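Local coordinates for brain tumor protein (PDB 6J9R) that probably serves as a translational repressor of the TRIM family, its coiled-coil domain pairing two subunits through long helices, at residues L96-A101 against S110-E115. Sequence-based numbering, arbitrary orientation.
Sequences LATCEA and SSLLTE
Leu112 reaches across to Thr98 and Ala101 with its two methyl branches divided between them. Its CG stands anti to the backbone N (chi1 174°), which carries the fork out toward the facing helix. There CD1 lies 4.1 Å from CG2 of Thr98, the two side chains pointing opposite ways as they overlap methyl to methyl. The other branch, CD2, is set against Ala101, three residues on along the same helix as Thr98, where it lies 4.2 Å from CB of Ala101 and marginally closer, 4.1 Å, to its carbonyl C. The small alanine thus lets the leucine rest partly on main chain.

Thr98 is buried, and its rotamer sorts its two branches by polarity. CG2, anti to the backbone N, faces the leucine and the helix beyond, while OG1 sits beside its own backbone N and hydrogen-bonds to the carbonyl O of Lys94 one turn earlier. The hydroxyl is therefore satisfied within its own helix, and the threonine can offer a methyl to an apolar interface. Ala116 and Leu119, farther along 110-128, extend the apolar surface against which it packs. At the margin, the aliphatic part of Glu115 brushes past, CG lying 4.5 Å from OG1 of Thr98.

The helix segments approach to 10.2 Å between axes and run at 145°, a loose antiparallel pairing with a modest buried surface. On the long helix, Cys99 turns away from this seam to pack on Arg17 of the second subunit, and Glu100 forms a salt bridge with that same arginine through OE2. Helix 30-104 thus meets its own C-terminal helix and the partner subunit at this end of the elongated dimer. The short helix folding back along the long one forms an antiparallel helical hairpin, as in TRIM coiled-coil domains.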
loop_
_atom_site.group_PDB
_atom_site.type_symbol
_atom_site.label_atom_id
_atom_site.label_comp_id
_atom_site.label_asym_id
_atom_site.label_seq_id
_atom_site.Cartn_x
_atom_site.Cartn_y
_atom_site.Cartn_z
ATOM N N LEU B 96 -51.331 25.584 -2.298
ATOM C CA LEU B 96 -52.504 25.690 -3.176
ATOM C C LEU B 96 -53.786 25.973 -2.429
ATOM O O LEU B 96 -54.500 26.906 -2.772
ATOM C CB LEU B 96 -52.693 24.401 -3.964
ATOM C CG LEU B 96 -52.141 24.325 -5.388
ATOM C CD1 LEU B 96 -51.293 25.532 -5.739
ATOM C CD2 LEU B 96 -51.381 23.050 -5.588
ATOM N N ALA B 97 -54.050 25.208 -1.375
ATOM C CA ALA B 97 -55.280 25.382 -0.613
ATOM C C ALA B 97 -55.376 26.798 -0.034
ATOM O O ALA B 97 -56.441 27.415 -0.050
ATOM C CB ALA B 97 -55.363 24.343 0.499
ATOM N N THR B 98 -54.250 27.329 0.429
ATOM C CA THR B 98 -54.248 28.652 1.025
ATOM C C THR B 98 -54.553 29.710 -0.022
ATOM O O THR B 98 -55.350 30.610 0.229
ATOM C CB THR B 98 -52.893 28.965 1.711
ATOM O OG1 THR B 98 -52.611 27.958 2.696
ATOM C CG2 THR B 98 -52.936 30.340 2.366
ATOM N N CYS B 99 -53.983 29.574 -1.209
ATOM C CA CYS B 99 -54.274 30.526 -2.281
ATOM C C CYS B 99 -55.770 30.502 -2.638
ATOM O O CYS B 99 -56.398 31.548 -2.776
ATOM C CB CYS B 99 -53.428 30.220 -3.523
ATOM S SG CYS B 99 -51.641 30.616 -3.347
ATOM N N GLU B 100 -56.345 29.303 -2.722
ATOM C CA GLU B 100 -57.760 29.138 -3.034
ATOM C C GLU B 100 -58.635 29.738 -1.944
ATOM O O GLU B 100 -59.677 30.333 -2.238
ATOM C CB GLU B 100 -58.098 27.648 -3.206
ATOM C CG GLU B 100 -57.565 27.017 -4.495
ATOM C CD GLU B 100 -58.231 27.589 -5.746
ATOM O OE1 GLU B 100 -59.450 27.826 -5.718
ATOM O OE2 GLU B 100 -57.540 27.805 -6.765
ATOM N N ALA B 101 -58.225 29.584 -0.686
ATOM C CA ALA B 101 -58.986 30.146 0.435
ATOM C C ALA B 101 -58.926 31.676 0.376
ATOM O O ALA B 101 -59.930 32.365 0.572
ATOM C CB ALA B 101 -58.447 29.634 1.757
ATOM N N SER B 110 -56.739 38.469 8.770
ATOM C CA SER B 110 -55.308 38.698 8.915
ATOM C C SER B 110 -54.566 37.399 9.218
ATOM O O SER B 110 -53.418 37.236 8.809
ATOM C CB SER B 110 -55.037 39.727 10.013
ATOM O OG SER B 110 -55.499 39.261 11.269
ATOM N N SER B 111 -55.225 36.469 9.906
ATOM C CA SER B 111 -54.580 35.216 10.273
ATOM C C SER B 111 -54.363 34.362 9.045
ATOM O O SER B 111 -53.334 33.706 8.908
ATOM C CB SER B 111 -55.411 34.432 11.280
ATOM O OG SER B 111 -56.585 33.922 10.672
ATOM N N LEU B 112 -55.336 34.373 8.143
ATOM C CA LEU B 112 -55.198 33.632 6.895
ATOM C C LEU B 112 -54.083 34.227 6.047
ATOM O O LEU B 112 -53.268 33.491 5.479
ATOM C CB LEU B 112 -56.514 33.639 6.123
ATOM C CG LEU B 112 -56.495 33.033 4.716
ATOM C CD1 LEU B 112 -56.027 31.595 4.740
ATOM C CD2 LEU B 112 -57.881 33.118 4.085
ATOM N N LEU B 113 -54.033 35.561 6.008
ATOM C CA LEU B 113 -53.020 36.267 5.252
ATOM C C LEU B 113 -51.639 36.060 5.855
ATOM O O LEU B 113 -50.656 36.004 5.127
ATOM C CB LEU B 113 -53.341 37.756 5.186
ATOM C CG LEU B 113 -54.534 38.243 4.383
ATOM C CD1 LEU B 113 -54.802 39.705 4.717
ATOM C CD2 LEU B 113 -54.253 38.080 2.913
ATOM N N THR B 114 -51.571 35.956 7.180
ATOM C CA THR B 114 -50.309 35.691 7.876
ATOM C C THR B 114 -49.811 34.301 7.484
ATOM O O THR B 114 -48.623 34.116 7.189
ATOM C CB THR B 114 -50.480 35.802 9.408
ATOM O OG1 THR B 114 -50.774 37.170 9.751
ATOM C CG2 THR B 114 -49.215 35.377 10.131
ATOM N N GLU B 115 -50.736 33.342 7.433
ATOM C CA GLU B 115 -50.403 32.000 6.992
ATOM C C GLU B 115 -49.889 31.996 5.546
ATOM O O GLU B 115 -48.874 31.345 5.256
ATOM C CB GLU B 115 -51.615 31.064 7.134
ATOM C CG GLU B 115 -51.336 29.637 6.654
ATOM C CD GLU B 115 -50.272 28.920 7.465
ATOM O OE1 GLU B 115 -50.035 29.307 8.632
ATOM O OE2 GLU B 115 -49.636 27.996 6.913
#